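Local structure of lovastatin nonaketide synthase, polyketide synthase component (Aspergillus terreus, 7CPX) at residues Gly59-Gly63 and Asn972-Asp978; Lys951-Leu955 and Leu1157-Asn1162; Ala995-Ile999 and Met1025-Val1031; Met225-Arg231 and Asp240-Arg244. The protein builds dihydromonacolin L, the polyketide precursor of lovastatin, by iterative decarboxylative condensation of malonyl units with methylation, ketoreduction and dehydration, working with the separate protein lovC. The protein carries 2 engineered substitutions. The contacts are given in a common frame with arbitrary orientation. Residues are numbered along the deposited sequence.

Contact 1 of 4, residues Gly59-Gly63 and Asn972-Asp978; sequences GKHHG and NFVRPRD
This is an interdomain contact, in which a ketosynthase loop, Gly59-Gly63, meets the end of strand 967-974 in the dehydratase domain and the turn that follows it, Arg975-Asp978. The loop has no regular structure: His61 and His62 are polyproline-II-like (phi/psi near -60/130) and Gly63 turns with positive phi. Asn972-Val974 are strand, and Pro976-Asp978 take helical angles. His61 and Asp978 have CA atoms 6.3 Å apart, His62 and Phe973 7.1 Å. The CA-to-CB bond of His62 points toward the strand, and its ring (chi1 p) lies against it: Phe973 CB lies over the face, 4.1 Å from the ring centroid, a CH-pi contact, and His62 CE1 is 2.9 Å from Asn972 OD1. The strand belongs to the hotdog fold predicted for residues 953-1089, so the ketosynthase touches its sheet near one margin. Asp978 (chi1 m) faces the loop; its OD2 takes a weak hydrogen bond from His62 N at 3.4 Å and sits over one face of the His61 ring, 3.6 Å from His61 CD2. The same carboxylate joins two arginines in a salt-bridge network, Arg975 NH1 to Asp978 OD2 at 3.3 Å and Arg977 NH1 to Asp978 OD1 at 2.9 Å, while Arg975 NE bonds the carbonyl of Asp1037. His61 (chi1 t) bonds the next carbonyl, ND1 to His62 O at 3.0 Å. Glu145 and Ser146 of the second subunit pack on His62 and Phe973.

Contact 2 of 4, residues Lys951-Leu955 and Leu1157-Asn1162; sequences KPHLL and LMDEGN
One carboxylate, that of Asp1159, folds its own turn and also reaches across to another part of the chain. The contact lies in the dehydratase domain, predicted to be a double hotdog, and joins the loop Lys951-Leu955, at the N-terminal hotdog, to Leu1157-Asn1162 of the C-terminal one. Asp1159 (chi1 t) lies in a short, weakly bonded strand. Its OD1 accepts from Gly1161 N at 3.0 Å, an Asx turn, and Asn1162 N bonds Asp1159 O at 2.9 Å; Glu1160 and Gly1161 have helical angles. Asp1159 OD2 receives a weak hydrogen bond from Leu954 N at 3.3 Å. The opposing loop bends in an inverse gamma turn centred on Pro952 (-74/83), runs in polyproline-II-like conformation through His953 and Leu954, and has positive phi at Leu955 (74/-7). Nearest CA pairs are Leu954 with Asp1159, 5.6 Å, and Lys951 with Asn1162, 6.1 Å. Leu954 and Leu1157, both t,p rotamers, meet at 4.0 Å between Leu954 CD2 and Leu1157 CD1; Leu955 CD1 is 4.5 Å from Leu1157 CD2. Trp981 and Pro1170, which starts helix 1170-1184, touch both Leu955 and Leu1157. His953 points away, with ND1 2.5 Å from Leu954 O, a very short hydrogen bond, and NE2 weakly bonded to Glu1004. At the other end Lys951 CD approaches Gly1161 O at 3.7 Å, and Lys951 CB lies 3.3 Å from Asn1162 OD1.

Contact 3 of 4, residues Ala995-Ile999 and Met1025-Val1031; sequences AAGYI and MSIDKAV
Met1025 and Ile1027, alternate residues of a strand, point at a helix face formed by Ala995, Tyr998 and Ile999. This is helix-on-sheet packing of the predicted N-terminal hotdog fold, with helix 995-1012 against strand 1016-1027. The local axes pass 9.6 Å apart at 139°. CA pairs are Ala995 with Ile1027, 6.7 Å, and Ile999 with Met1025, 8.4 Å. An extended Met1025 (t,t,t) brings its CE to 3.5 Å from Tyr998 CB and its SD to 3.3 Å from Ile999 CG1. Ile1027 CG1 fills the gap between Ala995 CB, at 3.8 Å, and Tyr998 CD2, at 3.7 Å. The predicted catalytic pair is near: the side chain of Ala995 is about 5 Å from that of Asp1174 and 6 Å from that of His985. Farther out, Tyr998 (chi1 m) reaches the loop after the strand with its hydroxyl. This group hydrogen-bonds Ser1077, whose OG also bonds the Lys1029 carbonyl, and Val1031 CG2 lies at the ring edge. Val1031 N donates a weak hydrogen bond to Tyr998 OH at 3.1 Å.

Contact 4 of 4, residues Met225-Arg231 and Asp240-Arg244; sequences MLSPSGR and DGYAR
Met225 opens a loop of the thiolase-like ketosynthase that pairs with Asp240-Arg244 through a single parallel bridge, between Leu226 and Tyr242 (CA-CA 4.7 Å), beside the predicted active site. Met225 O accepts from Tyr242 N at 3.0 Å, and Met225 CB packs 3.7 Å from Tyr242 CE2. Leu226 is extended; its CA lies 3.2 Å from Tyr242 O, a CA-H...O contact, and its CD2 reaches Tyr242 CE1 at 3.3 Å. The Tyr242 ring (chi1 p) meets that of His367, a predicted catalytic residue, and its hydroxyl bonds Glu369. Ser227 N completes the bridge, donating to Tyr242 O at 3.0 Å; Ser227 CA is 3.8 Å from Gly241 CA, where a CB would clash with Met225 O and Leu226 O. Ser227-Gly230 form a type I turn closed by Gly230 N to Ser227 O, 2.8 Å. The Asp240 carboxylate (chi1 p) meets the hydroxyls of this turn: OD1 is 2.5 Å from Ser227 OG, and OD2 is 3.2 Å from Ser229 OG. Pro228 CD touches Asp240 O at 3.2 Å. Gly230 has positive phi (87/17). The CA-to-CB bond of Arg231 points away, and its guanidinium forms a salt bridge with Asp39, while Arg231 CA stands 3.5 Å from Ala243 CB.

In the fold
From the N terminus, the chain first passes 59-63 in the ketosynthase, whose partner 972-978 lies 909 residues on, so contact 1 closes a very long loop tying ketosynthase to dehydratase. Contact 4 falls within that loop as a local closure in the ketosynthase, with eight residues between its segments. Contact 2 opens at 951-955, before contact 1 has closed, and ends at 1157-1162: the two cross, and they touch where Asn972 meets Leu955. Contact 3, in series after contact 1, lies between the segments of contact 2 and holds helix 995-1012 on the sheet that strand 967-974 of contact 1 also joins. Contact 2 links the two predicted hotdog halves.

Contact 1 of 4, residues Gly59-Gly63 and Asn972-Asp978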
# COMPACT_ATOMS: atom_id res chain seq x y z
N GLY A 59 10.68 -24.61 6.77
CA GLY A 59 11.59 -23.55 7.19
C GLY A 59 12.04 -22.67 6.03
O GLY A 59 12.16 -21.45 6.18
N LYS A 60 12.28 -23.27 4.87
CA LYS A 60 12.76 -22.54 3.71
C LYS A 60 11.67 -21.74 3.02
O LYS A 60 11.94 -21.11 1.99
CB LYS A 60 13.41 -23.50 2.71
CG LYS A 60 14.65 -24.19 3.25
CD LYS A 60 15.49 -24.80 2.13
CE LYS A 60 14.78 -25.96 1.45
NZ LYS A 60 14.55 -27.10 2.38
N HIS A 61 10.45 -21.74 3.56
CA HIS A 61 9.39 -20.93 2.98
C HIS A 61 9.76 -19.45 3.06
O HIS A 61 10.29 -18.98 4.07
CB HIS A 61 8.07 -21.18 3.71
CG HIS A 61 6.88 -20.54 3.06
ND1 HIS A 61 6.71 -19.18 3.00
CD2 HIS A 61 5.80 -21.09 2.45
CE1 HIS A 61 5.58 -18.90 2.37
NE2 HIS A 61 5.01 -20.04 2.03
N HIS A 62 9.47 -18.73 1.98
CA HIS A 62 9.87 -17.33 1.90
C HIS A 62 9.27 -16.52 3.03
O HIS A 62 8.06 -16.56 3.27
CB HIS A 62 9.44 -16.75 0.55
CG HIS A 62 7.96 -16.77 0.34
ND1 HIS A 62 7.12 -15.83 0.88
CD2 HIS A 62 7.17 -17.64 -0.34
CE1 HIS A 62 5.87 -16.10 0.54
NE2 HIS A 62 5.88 -17.19 -0.20
N GLY A 63 10.12 -15.77 3.73
CA GLY A 63 9.65 -14.88 4.78
C GLY A 63 8.91 -15.58 5.90
O GLY A 63 7.94 -15.03 6.44
N ASN A 972 2.85 -10.81 -0.82
CA ASN A 972 3.24 -12.20 -0.85
C ASN A 972 4.26 -12.39 -1.96
O ASN A 972 4.34 -11.60 -2.89
CB ASN A 972 2.03 -13.12 -1.06
CG ASN A 972 2.38 -14.58 -1.00
OD1 ASN A 972 3.53 -14.95 -0.75
ND2 ASN A 972 1.39 -15.44 -1.24
N PHE A 973 5.04 -13.47 -1.85
CA PHE A 973 6.00 -13.85 -2.88
C PHE A 973 5.74 -15.32 -3.18
O PHE A 973 6.37 -16.21 -2.61
CB PHE A 973 7.43 -13.60 -2.42
CG PHE A 973 7.84 -12.16 -2.49
CD1 PHE A 973 7.30 -11.23 -1.62
CD2 PHE A 973 8.78 -11.74 -3.42
CE1 PHE A 973 7.68 -9.91 -1.68
CE2 PHE A 973 9.16 -10.42 -3.48
CZ PHE A 973 8.61 -9.50 -2.61
N VAL A 974 4.81 -15.57 -4.10
CA VAL A 974 4.35 -16.92 -4.37
C VAL A 974 5.38 -17.64 -5.23
O VAL A 974 5.77 -17.15 -6.30
CB VAL A 974 2.98 -16.90 -5.06
CG1 VAL A 974 2.58 -18.29 -5.49
CG2 VAL A 974 1.93 -16.31 -4.14
N ARG A 975 5.82 -18.81 -4.77
CA ARG A 975 6.54 -19.75 -5.60
C ARG A 975 5.80 -21.08 -5.60
O ARG A 975 5.28 -21.49 -4.56
CB ARG A 975 7.98 -19.96 -5.12
CG ARG A 975 8.12 -20.36 -3.67
CD ARG A 975 9.44 -21.07 -3.42
NE ARG A 975 10.59 -20.20 -3.61
CZ ARG A 975 11.21 -19.54 -2.64
NH1 ARG A 975 10.80 -19.60 -1.39
NH2 ARG A 975 12.28 -18.80 -2.94
N PRO A 976 5.72 -21.77 -6.74
CA PRO A 976 4.84 -22.95 -6.81
C PRO A 976 5.12 -24.01 -5.76
O PRO A 976 4.18 -24.63 -5.26
CB PRO A 976 5.08 -23.48 -8.23
CG PRO A 976 5.48 -22.28 -9.00
CD PRO A 976 6.26 -21.42 -8.06
N ARG A 977 6.39 -24.24 -5.39
CA ARG A 977 6.65 -25.30 -4.42
C ARG A 977 6.12 -24.93 -3.04
O ARG A 977 5.76 -25.82 -2.26
CB ARG A 977 8.15 -25.61 -4.35
CG ARG A 977 9.04 -24.46 -3.92
CD ARG A 977 10.40 -24.99 -3.48
NE ARG A 977 11.41 -23.94 -3.41
CZ ARG A 977 11.62 -23.16 -2.36
NH1 ARG A 977 10.88 -23.25 -1.27
NH2 ARG A 977 12.59 -22.26 -2.41
N ASP A 978 6.07 -23.64 -2.71
CA ASP A 978 5.49 -23.22 -1.45
C ASP A 978 3.97 -23.32 -1.45
O ASP A 978 3.36 -23.37 -0.37
CB ASP A 978 5.91 -21.78 -1.12
CG ASP A 978 7.38 -21.68 -0.77
OD1 ASP A 978 8.08 -22.71 -0.83
OD2 ASP A 978 7.83 -20.56 -0.43

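Contact 2 of 4, residues Lys951-Leu955 and Leu1157-Asn1162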
# COMPACT_ATOMS: atom_id res chain seq x y z
N LYS A 951 -2.43 -13.33 10.66
CA LYS A 951 -1.69 -14.46 10.14
C LYS A 951 -1.33 -14.20 8.68
O LYS A 951 -2.02 -13.44 7.99
CB LYS A 951 -2.51 -15.74 10.26
CG LYS A 951 -3.00 -16.06 11.66
CD LYS A 951 -1.85 -16.38 12.60
CE LYS A 951 -2.36 -16.94 13.92
NZ LYS A 951 -3.28 -15.99 14.61
N PRO A 952 -0.27 -14.82 8.17
CA PRO A 952 0.09 -14.61 6.77
C PRO A 952 -0.87 -15.36 5.86
O PRO A 952 -0.58 -16.47 5.41
CB PRO A 952 1.51 -15.17 6.69
CG PRO A 952 1.51 -16.27 7.68
CD PRO A 952 0.60 -15.83 8.81
N HIS A 953 -2.02 -14.75 5.59
CA HIS A 953 -3.09 -15.45 4.90
C HIS A 953 -2.60 -16.03 3.58
O HIS A 953 -1.90 -15.37 2.81
CB HIS A 953 -4.27 -14.51 4.65
CG HIS A 953 -5.48 -15.19 4.11
ND1 HIS A 953 -5.52 -15.74 2.84
CD2 HIS A 953 -6.70 -15.41 4.65
CE1 HIS A 953 -6.71 -16.28 2.64
NE2 HIS A 953 -7.44 -16.09 3.72
N LEU A 954 -2.97 -17.28 3.33
CA LEU A 954 -2.56 -17.95 2.10
C LEU A 954 -3.12 -17.21 0.90
O LEU A 954 -4.23 -16.66 0.94
CB LEU A 954 -3.05 -19.40 2.11
CG LEU A 954 -2.63 -20.25 0.92
CD1 LEU A 954 -1.11 -20.35 0.82
CD2 LEU A 954 -3.24 -21.64 1.02
N LEU A 955 -2.33 -17.18 -0.18
CA LEU A 955 -2.69 -16.49 -1.41
C LEU A 955 -2.57 -14.98 -1.26
O LEU A 955 -2.68 -14.24 -2.24
CB LEU A 955 -4.12 -16.84 -1.84
CG LEU A 955 -4.56 -18.30 -1.74
CD1 LEU A 955 -5.99 -18.44 -2.21
CD2 LEU A 955 -3.64 -19.20 -2.55
N LEU A 1157 -9.59 -25.85 0.61
CA LEU A 1157 -8.26 -25.30 0.81
C LEU A 1157 -8.25 -24.52 2.11
O LEU A 1157 -9.12 -23.66 2.33
CB LEU A 1157 -7.85 -24.39 -0.36
CG LEU A 1157 -6.47 -23.74 -0.24
CD1 LEU A 1157 -5.38 -24.80 -0.12
CD2 LEU A 1157 -6.20 -22.83 -1.42
N MET A 1158 -7.29 -24.81 2.98
CA MET A 1158 -7.19 -24.18 4.28
C MET A 1158 -5.76 -23.70 4.51
O MET A 1158 -4.81 -24.35 4.07
CB MET A 1158 -7.60 -25.15 5.40
CG MET A 1158 -6.80 -26.44 5.42
SD MET A 1158 -7.31 -27.55 6.76
CE MET A 1158 -6.91 -26.56 8.20
N ASP A 1159 -5.63 -22.58 5.20
CA ASP A 1159 -4.32 -22.02 5.53
C ASP A 1159 -3.79 -22.72 6.77
O ASP A 1159 -4.34 -22.56 7.87
CB ASP A 1159 -4.43 -20.52 5.75
CG ASP A 1159 -3.08 -19.87 6.03
OD1 ASP A 1159 -2.06 -20.58 5.98
OD2 ASP A 1159 -3.05 -18.65 6.30
N GLU A 1160 -2.73 -23.51 6.60
CA GLU A 1160 -2.16 -24.22 7.74
C GLU A 1160 -1.67 -23.25 8.81
O GLU A 1160 -1.72 -23.57 10.01
CB GLU A 1160 -1.01 -25.12 7.28
CG GLU A 1160 -1.41 -26.14 6.23
CD GLU A 1160 -2.43 -27.14 6.74
OE1 GLU A 1160 -2.66 -27.18 7.96
OE2 GLU A 1160 -3.00 -27.88 5.91
N GLY A 1161 -1.20 -22.07 8.41
CA GLY A 1161 -0.78 -21.07 9.37
C GLY A 1161 -1.92 -20.41 10.11
O GLY A 1161 -1.69 -19.80 11.16
N ASN A 1162 -3.15 -20.53 9.59
CA ASN A 1162 -4.32 -19.99 10.25
C ASN A 1162 -5.28 -21.05 10.76
O ASN A 1162 -6.05 -20.77 11.68
CB ASN A 1162 -5.09 -19.06 9.29
CG ASN A 1162 -5.75 -17.90 10.00
OD1 ASN A 1162 -5.55 -16.74 9.64
ND2 ASN A 1162 -6.55 -18.20 11.02

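Contact 3 of 4, residues Ala995-Ile999 and Met1025-Val1031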
# COMPACT_ATOMS: atom_id res chain seq x y z
N ALA A 995 -6.23 -17.42 -13.04
CA ALA A 995 -7.15 -16.30 -12.86
C ALA A 995 -8.09 -16.57 -11.70
O ALA A 995 -8.43 -15.66 -10.93
CB ALA A 995 -7.93 -16.05 -14.15
N ALA A 996 -8.53 -17.82 -11.57
CA ALA A 996 -9.23 -18.23 -10.36
C ALA A 996 -8.40 -17.94 -9.12
O ALA A 996 -8.95 -17.65 -8.06
CB ALA A 996 -9.57 -19.72 -10.43
N GLY A 997 -7.07 -18.00 -9.24
CA GLY A 997 -6.22 -17.62 -8.13
C GLY A 997 -6.40 -16.16 -7.75
O GLY A 997 -6.54 -15.82 -6.57
N TYR A 998 -6.41 -15.27 -8.75
CA TYR A 998 -6.64 -13.86 -8.48
C TYR A 998 -8.02 -13.65 -7.86
O TYR A 998 -8.18 -12.83 -6.95
CB TYR A 998 -6.51 -13.04 -9.76
CG TYR A 998 -5.18 -13.17 -10.46
CD1 TYR A 998 -3.99 -12.97 -9.78
CD2 TYR A 998 -5.11 -13.48 -11.81
CE1 TYR A 998 -2.77 -13.09 -10.43
CE2 TYR A 998 -3.91 -13.60 -12.46
CZ TYR A 998 -2.74 -13.40 -11.77
OH TYR A 998 -1.54 -13.52 -12.42
N ILE A 999 -9.02 -14.36 -8.37
CA ILE A 999 -10.38 -14.21 -7.85
C ILE A 999 -10.44 -14.65 -6.39
O ILE A 999 -11.06 -13.98 -5.55
CB ILE A 999 -11.36 -15.00 -8.73
CG1 ILE A 999 -11.56 -14.27 -10.05
CG2 ILE A 999 -12.69 -15.17 -8.01
CD1 ILE A 999 -12.11 -15.12 -11.15
N MET A 1025 -13.98 -7.40 -13.15
CA MET A 1025 -12.64 -7.89 -12.91
C MET A 1025 -11.91 -8.12 -14.22
O MET A 1025 -12.50 -8.59 -15.20
CB MET A 1025 -12.68 -9.19 -12.10
CG MET A 1025 -11.31 -9.80 -11.91
SD MET A 1025 -11.27 -11.02 -10.58
CE MET A 1025 -9.52 -11.43 -10.56
N SER A 1026 -10.63 -7.78 -14.24
CA SER A 1026 -9.79 -7.92 -15.42
C SER A 1026 -8.46 -8.53 -15.02
O SER A 1026 -7.82 -8.06 -14.08
CB SER A 1026 -9.57 -6.57 -16.11
OG SER A 1026 -8.73 -6.70 -17.23
N ILE A 1027 -8.05 -9.57 -15.74
CA ILE A 1027 -6.74 -10.18 -15.57
C ILE A 1027 -5.84 -9.59 -16.66
O ILE A 1027 -5.97 -9.95 -17.84
CB ILE A 1027 -6.80 -11.71 -15.66
CG1 ILE A 1027 -7.50 -12.29 -14.42
CG2 ILE A 1027 -5.41 -12.29 -15.79
CD1 ILE A 1027 -8.99 -12.09 -14.40
N ASP A 1028 -4.94 -8.70 -16.27
CA ASP A 1028 -4.14 -7.95 -17.23
C ASP A 1028 -2.89 -8.70 -17.66
O ASP A 1028 -2.53 -8.68 -18.84
CB ASP A 1028 -3.76 -6.59 -16.64
CG ASP A 1028 -4.97 -5.75 -16.29
OD1 ASP A 1028 -5.69 -6.11 -15.34
OD2 ASP A 1028 -5.20 -4.72 -16.97
N LYS A 1029 -2.20 -9.35 -16.72
CA LYS A 1029 -0.94 -10.03 -17.02
C LYS A 1029 -0.91 -11.34 -16.25
O LYS A 1029 -0.86 -11.34 -15.01
CB LYS A 1029 0.26 -9.16 -16.66
CG LYS A 1029 1.60 -9.80 -16.97
CD LYS A 1029 2.74 -8.82 -16.79
CE LYS A 1029 4.06 -9.43 -17.23
NZ LYS A 1029 5.17 -8.44 -17.20
N ALA A 1030 -0.93 -12.46 -16.97
CA ALA A 1030 -0.79 -13.76 -16.33
C ALA A 1030 0.59 -13.89 -15.71
O ALA A 1030 1.60 -13.56 -16.33
CB ALA A 1030 -1.02 -14.87 -17.35
N VAL A 1031 0.62 -14.38 -14.47
CA VAL A 1031 1.88 -14.57 -13.75
C VAL A 1031 2.49 -15.89 -14.21
O VAL A 1031 1.97 -16.96 -13.92
CB VAL A 1031 1.67 -14.55 -12.24
CG1 VAL A 1031 2.79 -15.28 -11.54
CG2 VAL A 1031 1.58 -13.13 -11.74

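Contact 4 of 4, residues Met225-Arg231 and Asp240-Arg244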
# COMPACT_ATOMS: atom_id res chain seq x y z
N MET A 225 18.65 -24.02 10.15
CA MET A 225 19.49 -24.08 11.35
C MET A 225 18.65 -24.25 12.61
O MET A 225 19.03 -25.01 13.51
CB MET A 225 20.34 -22.81 11.45
CG MET A 225 21.34 -22.65 10.32
SD MET A 225 22.04 -20.99 10.24
CE MET A 225 22.80 -20.86 11.85
N LEU A 226 17.51 -23.57 12.69
CA LEU A 226 16.69 -23.62 13.88
C LEU A 226 15.98 -24.96 14.01
O LEU A 226 15.79 -25.69 13.04
CB LEU A 226 15.65 -22.49 13.88
CG LEU A 226 16.20 -21.07 13.73
CD1 LEU A 226 15.10 -20.05 13.99
CD2 LEU A 226 17.37 -20.84 14.67
N SER A 227 15.59 -25.27 15.24
CA SER A 227 14.86 -26.51 15.51
C SER A 227 13.37 -26.28 15.32
O SER A 227 12.78 -25.50 16.08
CB SER A 227 15.14 -26.98 16.93
OG SER A 227 14.35 -28.11 17.25
N PRO A 228 12.73 -26.92 14.34
CA PRO A 228 11.27 -26.76 14.22
C PRO A 228 10.53 -27.21 15.46
O PRO A 228 9.49 -26.63 15.81
CB PRO A 228 10.92 -27.61 13.00
CG PRO A 228 12.05 -28.56 12.85
CD PRO A 228 13.26 -27.82 13.31
N SER A 229 11.03 -28.24 16.15
CA SER A 229 10.43 -28.66 17.41
C SER A 229 10.55 -27.59 18.49
O SER A 229 9.82 -27.64 19.48
CB SER A 229 11.07 -29.96 17.90
OG SER A 229 12.47 -29.81 18.05
N GLY A 230 11.46 -26.64 18.32
CA GLY A 230 11.61 -25.56 19.26
C GLY A 230 12.53 -25.84 20.43
O GLY A 230 12.47 -25.12 21.43
N ARG A 231 13.37 -26.87 20.34
CA ARG A 231 14.27 -27.23 21.43
C ARG A 231 15.58 -27.74 20.85
O ARG A 231 15.59 -28.48 19.87
CB ARG A 231 13.65 -28.28 22.35
CG ARG A 231 12.41 -27.79 23.06
CD ARG A 231 11.81 -28.85 23.96
NE ARG A 231 10.60 -28.38 24.63
CZ ARG A 231 9.40 -28.35 24.07
NH1 ARG A 231 9.20 -28.77 22.83
NH2 ARG A 231 8.37 -27.90 24.78
N ASP A 240 17.19 -31.58 15.22
CA ASP A 240 16.68 -30.97 13.99
C ASP A 240 17.01 -29.49 13.91
O ASP A 240 16.33 -28.75 13.19
CB ASP A 240 15.17 -31.18 13.88
CG ASP A 240 14.43 -30.70 15.12
OD1 ASP A 240 15.10 -30.23 16.06
OD2 ASP A 240 13.19 -30.79 15.14
N GLY A 241 18.04 -29.03 14.63
CA GLY A 241 18.44 -27.65 14.68
C GLY A 241 18.66 -27.21 16.10
O GLY A 241 18.80 -28.03 17.02
N TYR A 242 18.68 -25.90 16.31
CA TYR A 242 18.84 -25.32 17.63
C TYR A 242 17.73 -24.32 17.89
O TYR A 242 17.33 -23.57 17.00
CB TYR A 242 20.21 -24.64 17.79
CG TYR A 242 20.42 -23.41 16.93
CD1 TYR A 242 19.93 -22.18 17.32
CD2 TYR A 242 21.14 -23.48 15.75
CE1 TYR A 242 20.12 -21.06 16.55
CE2 TYR A 242 21.35 -22.36 14.98
CZ TYR A 242 20.84 -21.15 15.38
OH TYR A 242 21.04 -20.03 14.61
N ALA A 243 17.23 -24.31 19.13
CA ALA A 243 16.18 -23.40 19.54
C ALA A 243 16.81 -22.10 20.03
O ALA A 243 17.63 -22.12 20.95
CB ALA A 243 15.32 -24.02 20.63
N ARG A 244 16.44 -20.99 19.41
CA ARG A 244 16.95 -19.70 19.84
C ARG A 244 16.54 -19.42 21.28
O ARG A 244 15.45 -19.78 21.71
CB ARG A 244 16.44 -18.59 18.92
CG ARG A 244 17.09 -18.57 17.55
CD ARG A 244 16.54 -17.45 16.69
NE ARG A 244 16.43 -16.20 17.44
CZ ARG A 244 17.46 -15.46 17.80
NH1 ARG A 244 18.70 -15.80 17.49
NH2 ARG A 244 17.25 -14.35 18.49